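Local structure of ankyrin repeat domain-containing protein EMB506, chloroplastic (Arabidopsis thaliana, 6JD6) at residues D144-L149 and L173-G178; A169-Q174 and Y200-N205; A180-A185 and Q192-L197; L246-A251 and L266-P271. The protein takes part in the initial differentiation of proplastids during embryo development and is required for correct development of the cotyledons, true leaves and cauline leaf margins. One frame throughout, in Å; residues are numbered along the deposited sequence.

How the contacts relate
From the N terminus, contact 1 comes first, closing a loop of 23 residues between 144-149 and 173-178 that takes in most of helix 148-154 and all of helix 158-166. Contact 2 starts inside the second segment of contact 1, sharing Leu173 and Gln174, so the two overlap along the chain; it joins the loop after helix 158-166 to the one after helix 191-199. Contact 3 nests within contact 2 and pairs helix 181-187 with helix 191-199. Contacts 1 and 3 also meet where Asp175 approaches Tyr184. Contact 4 stands apart near the C terminus, its nearest atoms about 11 Å from those of contact 3, and pairs helices 247-252 and 260-269 in the fifth ankyrin repeat.

Contact 1. Residues D144-L149 and L173-G178; sequences DNQTAL and LQDRDG. With SO4 (sulfate ion), chain K.
Gln146 runs extended beyond CG (chi2 -173°), while Asp175 has its CG between the backbone N and the carbonyl carbon (chi1 68°), and the two side chains lie alongside each other pointing the same way. Gln146 NE2 donates to Asp175 OD2 at 3.0 Å, nearly straight at 168°, with the oxygen in the amide plane and met on its anti side. NE2 also makes a weak bond to O2 of a sulfate ion, probably from the crystallisation liquor. Tyr184 also binds OD2, while OD1 accepts from Asp177 N at 2.9 Å, an Asx turn, and from Ala179 N. An alanine in place of Gln146 would probably leave OD2 without its amide mate and open a gap beside Asp175 CB, where Gln146 CG now packs at 3.6 Å. Where the backbones meet, Arg176 N donates to Asp144 O at 3.0 Å. The extended Arg176 chain brings its guanidinium edge to Asp144 OD1, a weak bond of 3.3 Å from NH1 within a salt bridge. These links tie the start of ankyrin repeat 2 to the loop that leads from repeat 2 into repeat 3. With N-H donors at both carboxylate oxygens, buried Asp175 is likely to remain ionised.

Contact 2. Residues A169-Q174 and Y200-N205; sequences ANPHLQ and YNVDVN
His172 and Val202 bring the two loop backbones closest, with their CA atoms 6.0 Å apart, and no direct hydrogen bond crosses between the segments. Apolar contact is carried by Pro171 and Val202. Val202 CG1 lies anti to its own carbonyl carbon (chi1 -57°), where it meets Pro171 CB at 3.9 Å and Pro171 O at 3.8 Å. The proline's CG reaches Tyr200 CB at 4.1 Å, the two side chains crossing at about a right angle; Leu165 of helix 158-166 lies against both residues. The same CG sits over one face of the His172 ring, offset toward its rim.

Asn170 and Asp203 are 33 residues apart, the ankyrin repeat length, and each forms an Asx turn at its place in the loop that follows a helical hairpin. Asn170 OD1 takes His172 N at 2.8 Å, and Asp203 OD1 takes Asn205 N at 3.0 Å. Two waters, one at each ring nitrogen of His172, link the loops. Water 3 lies between His172 ND1 and Asp203 N, from which it accepts, and water 4 sits between His172 NE2 and Tyr200 O, to which it donates at 2.8 Å. Asn201 O and Val202 CA lie at the ring edge, near its plane; His172 CE1 is 3.7 Å from Asn201 O.

Contact 3. Residues A180-A185 and Q192-L197; sequences APIHYA and QTVKLL
Leu197 N donates to Thr193 O at 2.9 Å, the i to i+4 helical bond between two residues that both face helix 181-187. Leu197 has the largest share of the contact, made through its CD1 branch. That methyl comes in over the backbone of the first helix, 3.7 Å from Ile182 CA, and also touches Ile182 CD1 and Ala185 CB, each at 4.0 Å. Ile182 has CG1 anti to its backbone N (chi1 -176°), and its CD1 beyond reaches Val194 CG1 as well, at 4.1 Å, the two side chains crossing obliquely. Ala185 directs its CB toward the opposing helix. This CB is met by Val194 CG2 at 4.0 Å and by Thr193 CG2 at 3.8 Å, and a small residue here suits the 6.0 Å approach of the Ala185 and Val194 CA atoms. The Thr193 hydroxyl does not join this apolar layer but bonds to Glu158.

At the start of the first helix, Ala180 N donates to His183 ND1, in the ring plane, while NE2 of that histidine bonds to Trp212 O; this is the histidine of the ankyrin TPLH-type motif, here reading Ala-Pro-Ile-His. The short axes run 157° apart, close to antiparallel, and approach to 9.4 Å, as in the helical hairpin of an ankyrin repeat. Pro181 and Tyr184 pack back on helix 148-154, Thr193 and Leu196 on helix 158-166, and Ile182 and His183 forward on helix 214-220, which places the pair inside the stack.

Contact 4. Residues L246-A251 and L266-P271; sequences LALDLA and LLKIMP
Ala247 and Leu267 make the contact in which a flat group takes part: Leu267 CD1 stands above the plane of the peptide joining Ala247 to Leu248, 3.7 Å from Ala247 O. No aromatic ring enters the interface, which is largely apolar and has no hydrogen bond from one segment to the other. The same CD1 lies 3.8 Å from Leu248 CA and 3.6 Å from Ala251 CB, while the second branch, CD2, touches Ala247 CB at 4.1 Å. Leu267 thus spreads its two methyls over one turn of helix 247-252, and the alanines at either end of that turn leave room for them.

Beside this, Leu248 has CG anti to its backbone N (chi1 177°). Its CD2 meets the aliphatic end of Lys268, 3.8 Å from CE, and comes to 3.7 Å from NZ. The lysine chain is bent at chi2 (-64°), which turns its CD back before CE and NZ run on extended. The residues of this edge, Leu248 and Lys268, also pack against another protein chain of the assembly.

Ala247 and Ala251 also touch helix 214-220, and Lys237 bonds to Leu267 O. Leu246 N donates to Asp249 OD2 at 2.8 Å, met on the anti side of the carboxylate. In repeats 2 and 3 the corresponding bonds, from Thr147 N and Ala180 N, go to His150 and His183. The arrangement is that of an ankyrin helical hairpin, here in the fifth repeat, at the C-terminal end of the array.

Contact 1. Residues D144-L149 and L173-G178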
loop_
_atom_site.group_PDB
_atom_site.type_symbol
_atom_site.label_atom_id
_atom_site.label_comp_id
_atom_site.label_asym_id
_atom_site.label_seq_id
_atom_site.Cartn_x
_atom_site.Cartn_y
_atom_site.Cartn_z
ATOM N N ASP A 144 -9.528 -9.381 -2.010
ATOM C CA ASP A 144 -9.228 -8.868 -3.344
ATOM C C ASP A 144 -8.189 -9.735 -4.047
ATOM O O ASP A 144 -7.515 -9.280 -4.976
ATOM C CB ASP A 144 -8.727 -7.425 -3.257
ATOM C CG ASP A 144 -9.807 -6.462 -2.801
ATOM O OD1 ASP A 144 -10.989 -6.692 -3.142
ATOM O OD2 ASP A 144 -9.476 -5.481 -2.100
ATOM N N ASN A 145 -8.065 -10.978 -3.585
ATOM C CA ASN A 145 -7.101 -11.937 -4.120
ATOM C C ASN A 145 -5.659 -11.425 -4.125
ATOM O O ASN A 145 -4.860 -11.800 -4.984
ATOM C CB ASN A 145 -7.515 -12.402 -5.518
ATOM C CG ASN A 145 -8.935 -12.932 -5.556
ATOM O OD1 ASN A 145 -9.691 -12.647 -6.483
ATOM N ND2 ASN A 145 -9.307 -13.700 -4.542
ATOM N N GLN A 146 -5.336 -10.563 -3.167
ATOM C CA GLN A 146 -3.976 -10.054 -3.025
ATOM C C GLN A 146 -3.211 -10.828 -1.961
ATOM O O GLN A 146 -3.766 -11.187 -0.921
ATOM C CB GLN A 146 -3.982 -8.567 -2.664
ATOM C CG GLN A 146 -4.497 -7.652 -3.768
ATOM C CD GLN A 146 -4.326 -6.181 -3.428
ATOM O OE1 GLN A 146 -4.287 -5.803 -2.257
ATOM N NE2 GLN A 146 -4.215 -5.346 -4.453
ATOM N N THR A 147 -1.933 -11.075 -2.224
ATOM C CA THR A 147 -1.070 -11.719 -1.248
ATOM C C THR A 147 -0.259 -10.655 -0.525
ATOM O O THR A 147 -0.349 -9.468 -0.845
ATOM C CB THR A 147 -0.092 -12.699 -1.918
ATOM O OG1 THR A 147 0.851 -11.963 -2.705
ATOM C CG2 THR A 147 -0.841 -13.679 -2.812
ATOM N N ALA A 148 0.535 -11.088 0.447
ATOM C CA ALA A 148 1.432 -10.190 1.157
ATOM C C ALA A 148 2.419 -9.520 0.201
ATOM O O ALA A 148 2.819 -8.376 0.419
ATOM C CB ALA A 148 2.176 -10.942 2.243
ATOM N N LEU A 149 2.815 -10.237 -0.849
ATOM C CA LEU A 149 3.726 -9.679 -1.849
ATOM C C LEU A 149 3.097 -8.481 -2.566
ATOM O O LEU A 149 3.730 -7.435 -2.695
ATOM C CB LEU A 149 4.155 -10.745 -2.863
ATOM C CG LEU A 149 5.111 -10.280 -3.965
ATOM C CD1 LEU A 149 6.425 -9.782 -3.366
ATOM C CD2 LEU A 149 5.372 -11.391 -4.984
ATOM N N LEU A 173 1.211 -14.094 -9.607
ATOM C CA LEU A 173 -0.214 -14.073 -9.284
ATOM C C LEU A 173 -0.912 -12.755 -9.606
ATOM O O LEU A 173 -0.461 -11.682 -9.206
ATOM C CB LEU A 173 -0.429 -14.418 -7.805
ATOM C CG LEU A 173 -0.062 -15.851 -7.417
ATOM C CD1 LEU A 173 -0.191 -16.061 -5.911
ATOM C CD2 LEU A 173 -0.929 -16.836 -8.179
ATOM N N GLN A 174 -2.028 -12.846 -10.321
ATOM C CA GLN A 174 -2.859 -11.678 -10.578
ATOM C C GLN A 174 -3.953 -11.582 -9.527
ATOM O O GLN A 174 -4.566 -12.591 -9.169
ATOM C CB GLN A 174 -3.486 -11.767 -11.972
ATOM C CG GLN A 174 -2.529 -11.441 -13.102
ATOM C CD GLN A 174 -3.108 -11.787 -14.450
ATOM O OE1 GLN A 174 -3.070 -12.942 -14.864
ATOM N NE2 GLN A 174 -3.665 -10.796 -15.138
ATOM N N ASP A 175 -4.201 -10.377 -9.026
ATOM C CA ASP A 175 -5.260 -10.206 -8.042
ATOM C C ASP A 175 -6.636 -10.084 -8.696
ATOM O O ASP A 175 -6.798 -10.369 -9.889
ATOM C CB ASP A 175 -4.969 -9.047 -7.065
ATOM C CG ASP A 175 -5.005 -7.666 -7.722
ATOM O OD1 ASP A 175 -5.509 -7.512 -8.857
ATOM O OD2 ASP A 175 -4.531 -6.710 -7.070
ATOM N N ARG A 176 -7.613 -9.652 -7.907
ATOM C CA ARG A 176 -9.007 -9.565 -8.335
ATOM C C ARG A 176 -9.179 -8.665 -9.554
ATOM O O ARG A 176 -10.048 -8.893 -10.391
ATOM C CB ARG A 176 -9.853 -9.034 -7.174
ATOM C CG ARG A 176 -11.312 -8.824 -7.503
ATOM C CD ARG A 176 -12.022 -8.078 -6.384
ATOM N NE ARG A 176 -13.433 -7.887 -6.702
ATOM C CZ ARG A 176 -14.323 -7.372 -5.866
ATOM N NH1 ARG A 176 -13.949 -6.996 -4.649
ATOM N NH2 ARG A 176 -15.585 -7.234 -6.249
ATOM N N ASP A 177 -8.339 -7.639 -9.647
ATOM C CA ASP A 177 -8.410 -6.687 -10.747
ATOM C C ASP A 177 -7.516 -7.116 -11.918
ATOM O O ASP A 177 -7.369 -6.386 -12.899
ATOM C CB ASP A 177 -8.017 -5.286 -10.258
ATOM C CG ASP A 177 -8.908 -4.786 -9.119
ATOM O OD1 ASP A 177 -10.148 -4.931 -9.220
ATOM O OD2 ASP A 177 -8.367 -4.253 -8.120
ATOM N N GLY A 178 -6.931 -8.305 -11.812
ATOM C CA GLY A 178 -6.046 -8.815 -12.849
ATOM C C GLY A 178 -4.655 -8.211 -12.759
ATOM O O GLY A 178 -3.856 -8.325 -13.689
HETATM S S SO4 K . -5.615 -1.388 -4.720
HETATM O O1 SO4 K . -4.831 -0.780 -5.793
HETATM O O2 SO4 K . -5.508 -2.842 -4.795
HETATM O O3 SO4 K . -5.104 -0.942 -3.427
HETATM O O4 SO4 K . -7.016 -0.995 -4.859
HETATM O O HOH W 1 -3.851 -13.737 -6.509
HETATM O O HOH W 2 -7.457 -13.131 -9.007
#

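Contact 2. Residues A169-Q174 and Y200-N205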
loop_
_atom_site.group_PDB
_atom_site.type_symbol
_atom_site.label_atom_id
_atom_site.label_comp_id
_atom_site.label_asym_id
_atom_site.label_seq_id
_atom_site.Cartn_x
_atom_site.Cartn_y
_atom_site.Cartn_z
ATOM N N ALA A 169 7.637 -16.621 -2.436
ATOM C CA ALA A 169 6.367 -15.977 -2.750
ATOM C C ALA A 169 6.189 -15.947 -4.265
ATOM O O ALA A 169 7.132 -15.655 -5.001
ATOM C CB ALA A 169 6.317 -14.570 -2.178
ATOM N N ASN A 170 4.988 -16.278 -4.723
ATOM C CA ASN A 170 4.702 -16.350 -6.150
ATOM C C ASN A 170 4.586 -14.942 -6.733
ATOM O O ASN A 170 3.691 -14.185 -6.358
ATOM C CB ASN A 170 3.416 -17.150 -6.381
ATOM C CG ASN A 170 3.172 -17.477 -7.843
ATOM O OD1 ASN A 170 3.553 -16.727 -8.742
ATOM N ND2 ASN A 170 2.524 -18.610 -8.087
ATOM N N PRO A 171 5.501 -14.587 -7.650
ATOM C CA PRO A 171 5.535 -13.244 -8.238
ATOM C C PRO A 171 4.637 -13.110 -9.465
ATOM O O PRO A 171 4.594 -12.039 -10.069
ATOM C CB PRO A 171 6.997 -13.103 -8.661
ATOM C CG PRO A 171 7.385 -14.497 -9.058
ATOM C CD PRO A 171 6.622 -15.423 -8.124
ATOM N N HIS A 172 3.930 -14.177 -9.825
ATOM C CA HIS A 172 3.157 -14.193 -11.062
ATOM C C HIS A 172 1.661 -13.965 -10.850
ATOM O O HIS A 172 0.931 -13.680 -11.800
ATOM C CB HIS A 172 3.361 -15.521 -11.794
ATOM C CG HIS A 172 4.797 -15.906 -11.963
ATOM N ND1 HIS A 172 5.645 -15.253 -12.832
ATOM C CD2 HIS A 172 5.532 -16.884 -11.382
ATOM C CE1 HIS A 172 6.842 -15.810 -12.776
ATOM N NE2 HIS A 172 6.800 -16.802 -11.903
ATOM N N LEU A 173 1.211 -14.094 -9.607
ATOM C CA LEU A 173 -0.214 -14.073 -9.284
ATOM C C LEU A 173 -0.912 -12.755 -9.606
ATOM O O LEU A 173 -0.461 -11.682 -9.206
ATOM C CB LEU A 173 -0.429 -14.418 -7.805
ATOM C CG LEU A 173 -0.062 -15.851 -7.417
ATOM C CD1 LEU A 173 -0.191 -16.061 -5.911
ATOM C CD2 LEU A 173 -0.929 -16.836 -8.179
ATOM N N GLN A 174 -2.028 -12.846 -10.321
ATOM C CA GLN A 174 -2.859 -11.678 -10.578
ATOM C C GLN A 174 -3.953 -11.582 -9.527
ATOM O O GLN A 174 -4.566 -12.591 -9.169
ATOM C CB GLN A 174 -3.486 -11.767 -11.972
ATOM C CG GLN A 174 -2.529 -11.441 -13.102
ATOM C CD GLN A 174 -3.108 -11.787 -14.450
ATOM O OE1 GLN A 174 -3.070 -12.942 -14.864
ATOM N NE2 GLN A 174 -3.665 -10.796 -15.138
ATOM N N TYR A 200 13.050 -13.014 -11.657
ATOM C CA TYR A 200 12.137 -14.120 -11.396
ATOM C C TYR A 200 11.309 -14.442 -12.635
ATOM O O TYR A 200 10.347 -15.208 -12.574
ATOM C CB TYR A 200 11.248 -13.810 -10.189
ATOM C CG TYR A 200 12.010 -13.892 -8.887
ATOM C CD1 TYR A 200 12.092 -15.089 -8.186
ATOM C CD2 TYR A 200 12.674 -12.785 -8.377
ATOM C CE1 TYR A 200 12.800 -15.176 -7.001
ATOM C CE2 TYR A 200 13.386 -12.864 -7.193
ATOM C CZ TYR A 200 13.445 -14.062 -6.511
ATOM O OH TYR A 200 14.150 -14.148 -5.334
ATOM N N ASN A 201 11.707 -13.850 -13.756
ATOM C CA ASN A 201 11.095 -14.117 -15.054
ATOM C C ASN A 201 9.585 -13.911 -15.090
ATOM O O ASN A 201 8.856 -14.721 -15.654
ATOM C CB ASN A 201 11.457 -15.522 -15.544
ATOM C CG ASN A 201 12.945 -15.690 -15.772
ATOM O OD1 ASN A 201 13.507 -15.123 -16.710
ATOM N ND2 ASN A 201 13.595 -16.472 -14.915
ATOM N N VAL A 202 9.122 -12.822 -14.486
ATOM C CA VAL A 202 7.710 -12.478 -14.549
ATOM C C VAL A 202 7.319 -12.117 -15.977
ATOM O O VAL A 202 8.160 -11.737 -16.794
ATOM C CB VAL A 202 7.358 -11.302 -13.610
ATOM C CG1 VAL A 202 7.758 -11.630 -12.170
ATOM C CG2 VAL A 202 8.028 -10.015 -14.083
ATOM N N ASP A 203 6.034 -12.257 -16.275
ATOM C CA ASP A 203 5.492 -11.864 -17.565
ATOM C C ASP A 203 5.337 -10.343 -17.574
ATOM O O ASP A 203 4.480 -9.796 -16.875
ATOM C CB ASP A 203 4.145 -12.563 -17.771
ATOM C CG ASP A 203 3.433 -12.124 -19.035
ATOM O OD1 ASP A 203 4.064 -11.489 -19.906
ATOM O OD2 ASP A 203 2.229 -12.430 -19.156
ATOM N N VAL A 204 6.168 -9.656 -18.354
ATOM C CA VAL A 204 6.167 -8.192 -18.333
ATOM C C VAL A 204 5.037 -7.613 -19.174
ATOM O O VAL A 204 4.792 -6.404 -19.162
ATOM C CB VAL A 204 7.519 -7.599 -18.788
ATOM C CG1 VAL A 204 8.663 -8.207 -17.976
ATOM C CG2 VAL A 204 7.735 -7.826 -20.275
ATOM N N ASN A 205 4.344 -8.487 -19.895
ATOM C CA ASN A 205 3.226 -8.071 -20.728
ATOM C C ASN A 205 1.868 -8.484 -20.167
ATOM O O ASN A 205 0.862 -8.455 -20.874
ATOM C CB ASN A 205 3.415 -8.604 -22.151
ATOM C CG ASN A 205 4.573 -7.936 -22.857
ATOM O OD1 ASN A 205 4.664 -6.711 -22.884
ATOM N ND2 ASN A 205 5.484 -8.734 -23.399
HETATM O O HOH W 3 4.284 -13.845 -14.611
HETATM O O HOH W 4 9.708 -17.453 -11.105
#

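Contact 3. Residues A180-A185 and Q192-L197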
loop_
_atom_site.group_PDB
_atom_site.type_symbol
_atom_site.label_atom_id
_atom_site.label_comp_id
_atom_site.label_asym_id
_atom_site.label_seq_id
_atom_site.Cartn_x
_atom_site.Cartn_y
_atom_site.Cartn_z
ATOM N N ALA A 180 -0.863 -7.849 -11.440
ATOM C CA ALA A 180 0.249 -8.667 -10.977
ATOM C C ALA A 180 1.225 -7.805 -10.178
ATOM O O ALA A 180 1.144 -6.580 -10.227
ATOM C CB ALA A 180 0.955 -9.307 -12.185
ATOM N N PRO A 181 2.149 -8.436 -9.430
ATOM C CA PRO A 181 3.192 -7.667 -8.740
ATOM C C PRO A 181 3.932 -6.661 -9.637
ATOM O O PRO A 181 4.246 -5.563 -9.177
ATOM C CB PRO A 181 4.149 -8.760 -8.252
ATOM C CG PRO A 181 3.240 -9.904 -7.959
ATOM C CD PRO A 181 2.180 -9.860 -9.041
ATOM N N ILE A 182 4.200 -7.017 -10.891
ATOM C CA ILE A 182 4.895 -6.099 -11.792
ATOM C C ILE A 182 4.072 -4.828 -12.085
ATOM O O ILE A 182 4.638 -3.743 -12.210
ATOM C CB ILE A 182 5.362 -6.799 -13.102
ATOM C CG1 ILE A 182 6.168 -5.841 -13.985
ATOM C CG2 ILE A 182 4.186 -7.356 -13.873
ATOM C CD1 ILE A 182 7.467 -5.391 -13.375
ATOM N N HIS A 183 2.747 -4.960 -12.172
ATOM C CA HIS A 183 1.863 -3.799 -12.349
ATOM C C HIS A 183 2.062 -2.796 -11.205
ATOM O O HIS A 183 2.262 -1.600 -11.424
ATOM C CB HIS A 183 0.389 -4.224 -12.353
ATOM C CG HIS A 183 -0.106 -4.769 -13.660
ATOM N ND1 HIS A 183 -0.575 -6.059 -13.796
ATOM C CD2 HIS A 183 -0.252 -4.187 -14.875
ATOM C CE1 HIS A 183 -0.966 -6.256 -15.042
ATOM N NE2 HIS A 183 -0.778 -5.137 -15.719
ATOM N N TYR A 184 1.999 -3.294 -9.977
ATOM C CA TYR A 184 2.094 -2.426 -8.808
ATOM C C TYR A 184 3.495 -1.857 -8.600
ATOM O O TYR A 184 3.646 -0.730 -8.136
ATOM C CB TYR A 184 1.618 -3.158 -7.548
ATOM C CG TYR A 184 0.137 -3.463 -7.535
ATOM C CD1 TYR A 184 -0.802 -2.442 -7.556
ATOM C CD2 TYR A 184 -0.322 -4.773 -7.471
ATOM C CE1 TYR A 184 -2.160 -2.719 -7.532
ATOM C CE2 TYR A 184 -1.674 -5.059 -7.450
ATOM C CZ TYR A 184 -2.587 -4.029 -7.481
ATOM O OH TYR A 184 -3.936 -4.314 -7.454
ATOM N N ALA A 185 4.520 -2.635 -8.931
ATOM C CA ALA A 185 5.896 -2.165 -8.800
ATOM C C ALA A 185 6.130 -0.988 -9.738
ATOM O O ALA A 185 6.833 -0.032 -9.407
ATOM C CB ALA A 185 6.880 -3.292 -9.096
ATOM N N GLN A 192 14.000 -0.713 -8.505
ATOM C CA GLN A 192 14.799 -1.850 -8.053
ATOM C C GLN A 192 13.950 -3.109 -7.926
ATOM O O GLN A 192 14.419 -4.211 -8.197
ATOM C CB GLN A 192 15.509 -1.539 -6.729
ATOM C CG GLN A 192 16.536 -0.424 -6.837
ATOM C CD GLN A 192 17.579 -0.688 -7.911
ATOM O OE1 GLN A 192 17.708 0.077 -8.869
ATOM N NE2 GLN A 192 18.334 -1.774 -7.753
ATOM N N THR A 193 12.697 -2.936 -7.520
ATOM C CA THR A 193 11.753 -4.046 -7.449
ATOM C C THR A 193 11.420 -4.565 -8.847
ATOM O O THR A 193 11.320 -5.775 -9.065
ATOM C CB THR A 193 10.468 -3.632 -6.705
ATOM O OG1 THR A 193 10.802 -3.284 -5.356
ATOM C CG2 THR A 193 9.450 -4.768 -6.690
ATOM N N VAL A 194 11.262 -3.646 -9.795
ATOM C CA VAL A 194 11.040 -4.013 -11.192
ATOM C C VAL A 194 12.194 -4.866 -11.727
ATOM O O VAL A 194 11.968 -5.922 -12.321
ATOM C CB VAL A 194 10.852 -2.765 -12.084
ATOM C CG1 VAL A 194 10.871 -3.145 -13.561
ATOM C CG2 VAL A 194 9.555 -2.043 -11.729
ATOM N N LYS A 195 13.425 -4.412 -11.503
ATOM C CA LYS A 195 14.611 -5.161 -11.912
ATOM C C LYS A 195 14.673 -6.529 -11.240
ATOM O O LYS A 195 15.072 -7.515 -11.857
ATOM C CB LYS A 195 15.888 -4.382 -11.578
ATOM C CG LYS A 195 16.097 -3.115 -12.389
ATOM C CD LYS A 195 17.371 -2.406 -11.947
ATOM C CE LYS A 195 17.638 -1.167 -12.780
ATOM N NZ LYS A 195 18.875 -0.460 -12.354
ATOM N N LEU A 196 14.295 -6.579 -9.969
ATOM C CA LEU A 196 14.297 -7.833 -9.230
ATOM C C LEU A 196 13.264 -8.817 -9.784
ATOM O O LEU A 196 13.526 -10.017 -9.866
ATOM C CB LEU A 196 14.051 -7.580 -7.741
ATOM C CG LEU A 196 14.116 -8.801 -6.825
ATOM C CD1 LEU A 196 15.427 -9.556 -7.018
ATOM C CD2 LEU A 196 13.957 -8.375 -5.378
ATOM N N LEU A 197 12.090 -8.307 -10.157
ATOM C CA LEU A 197 11.035 -9.153 -10.715
ATOM C C LEU A 197 11.440 -9.762 -12.060
ATOM O O LEU A 197 11.032 -10.878 -12.387
ATOM C CB LEU A 197 9.712 -8.385 -10.841
ATOM C CG LEU A 197 8.982 -8.066 -9.528
ATOM C CD1 LEU A 197 7.794 -7.135 -9.765
ATOM C CD2 LEU A 197 8.524 -9.338 -8.822
#

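Contact 4. Residues L246-A251 and L266-P271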
loop_
_atom_site.group_PDB
_atom_site.type_symbol
_atom_site.label_atom_id
_atom_site.label_comp_id
_atom_site.label_asym_id
_atom_site.label_seq_id
_atom_site.Cartn_x
_atom_site.Cartn_y
_atom_site.Cartn_z
ATOM N N LEU A 246 -2.883 2.492 -27.047
ATOM C CA LEU A 246 -1.473 2.116 -27.013
ATOM C C LEU A 246 -0.785 2.902 -25.912
ATOM O O LEU A 246 -1.277 3.949 -25.502
ATOM C CB LEU A 246 -0.800 2.453 -28.340
ATOM C CG LEU A 246 -1.150 1.613 -29.568
ATOM C CD1 LEU A 246 -0.579 2.258 -30.828
ATOM C CD2 LEU A 246 -0.619 0.200 -29.400
ATOM N N ALA A 247 0.358 2.410 -25.442
ATOM C CA ALA A 247 1.192 3.194 -24.533
ATOM C C ALA A 247 1.539 4.532 -25.189
ATOM O O ALA A 247 1.633 5.558 -24.521
ATOM C CB ALA A 247 2.459 2.430 -24.166
ATOM N N LEU A 248 1.705 4.506 -26.509
ATOM C CA LEU A 248 1.933 5.719 -27.289
ATOM C C LEU A 248 0.850 6.769 -27.046
ATOM O O LEU A 248 1.148 7.953 -26.917
ATOM C CB LEU A 248 2.007 5.387 -28.778
ATOM C CG LEU A 248 2.183 6.578 -29.721
ATOM C CD1 LEU A 248 3.494 7.302 -29.430
ATOM C CD2 LEU A 248 2.126 6.130 -31.177
ATOM N N ASP A 249 -0.406 6.329 -26.991
ATOM C CA ASP A 249 -1.518 7.238 -26.713
ATOM C C ASP A 249 -1.389 7.878 -25.331
ATOM O O ASP A 249 -1.666 9.066 -25.160
ATOM C CB ASP A 249 -2.855 6.505 -26.838
ATOM C CG ASP A 249 -3.112 6.012 -28.248
ATOM O OD1 ASP A 249 -2.874 6.791 -29.196
ATOM O OD2 ASP A 249 -3.532 4.846 -28.411
ATOM N N LEU A 250 -0.959 7.089 -24.349
ATOM C CA LEU A 250 -0.775 7.598 -22.992
ATOM C C LEU A 250 0.372 8.600 -22.929
ATOM O O LEU A 250 0.352 9.532 -22.125
ATOM C CB LEU A 250 -0.520 6.456 -22.005
ATOM C CG LEU A 250 -1.660 5.456 -21.804
ATOM C CD1 LEU A 250 -1.377 4.546 -20.627
ATOM C CD2 LEU A 250 -2.968 6.175 -21.608
ATOM N N ALA A 251 1.376 8.402 -23.777
ATOM C CA ALA A 251 2.507 9.320 -23.832
ATOM C C ALA A 251 2.076 10.659 -24.416
ATOM O O ALA A 251 2.441 11.715 -23.903
ATOM C CB ALA A 251 3.646 8.721 -24.654
ATOM N N LEU A 266 11.145 7.379 -26.651
ATOM C CA LEU A 266 11.421 6.032 -26.160
ATOM C C LEU A 266 10.532 4.983 -26.826
ATOM O O LEU A 266 10.989 3.894 -27.169
ATOM C CB LEU A 266 11.230 5.962 -24.643
ATOM C CG LEU A 266 12.307 6.610 -23.771
ATOM C CD1 LEU A 266 11.905 6.559 -22.305
ATOM C CD2 LEU A 266 13.648 5.923 -23.988
ATOM N N LEU A 267 9.258 5.319 -27.005
ATOM C CA LEU A 267 8.284 4.378 -27.542
ATOM C C LEU A 267 8.431 4.178 -29.046
ATOM O O LEU A 267 7.945 3.193 -29.593
ATOM C CB LEU A 267 6.861 4.835 -27.208
ATOM C CG LEU A 267 6.464 4.731 -25.736
ATOM C CD1 LEU A 267 5.214 5.554 -25.453
ATOM C CD2 LEU A 267 6.252 3.271 -25.345
ATOM N N LYS A 268 9.101 5.112 -29.713
ATOM C CA LYS A 268 9.284 5.024 -31.159
ATOM C C LYS A 268 10.620 4.394 -31.539
ATOM O O LYS A 268 10.799 3.943 -32.667
ATOM C CB LYS A 268 9.154 6.405 -31.802
ATOM C CG LYS A 268 7.724 6.920 -31.874
ATOM C CD LYS A 268 6.866 6.042 -32.778
ATOM C CE LYS A 268 5.474 6.628 -32.964
ATOM N NZ LYS A 268 4.622 5.800 -33.876
ATOM N N ILE A 269 11.551 4.359 -30.591
ATOM C CA ILE A 269 12.902 3.879 -30.868
ATOM C C ILE A 269 13.236 2.563 -30.156
ATOM O O ILE A 269 13.749 1.635 -30.778
ATOM C CB ILE A 269 13.945 4.953 -30.512
ATOM C CG1 ILE A 269 13.726 6.194 -31.379
ATOM C CG2 ILE A 269 15.353 4.415 -30.697
ATOM C CD1 ILE A 269 14.629 7.355 -31.027
ATOM N N MET A 270 12.943 2.485 -28.859
ATOM C CA MET A 270 13.225 1.279 -28.076
ATOM C C MET A 270 12.214 0.160 -28.358
ATOM O O MET A 270 11.029 0.431 -28.570
ATOM C CB MET A 270 13.245 1.598 -26.576
ATOM C CG MET A 270 14.324 2.585 -26.154
ATOM S SD MET A 270 15.994 1.992 -26.493
ATOM C CE MET A 270 16.965 3.423 -26.021
ATOM N N PRO A 271 12.684 -1.102 -28.366
ATOM C CA PRO A 271 14.085 -1.501 -28.181
ATOM C C PRO A 271 14.909 -1.328 -29.458
ATOM O O PRO A 271 14.332 -1.130 -30.530
ATOM C CB PRO A 271 13.976 -2.983 -27.822
ATOM C CG PRO A 271 12.754 -3.436 -28.529
ATOM C CD PRO A 271 11.794 -2.273 -28.472
#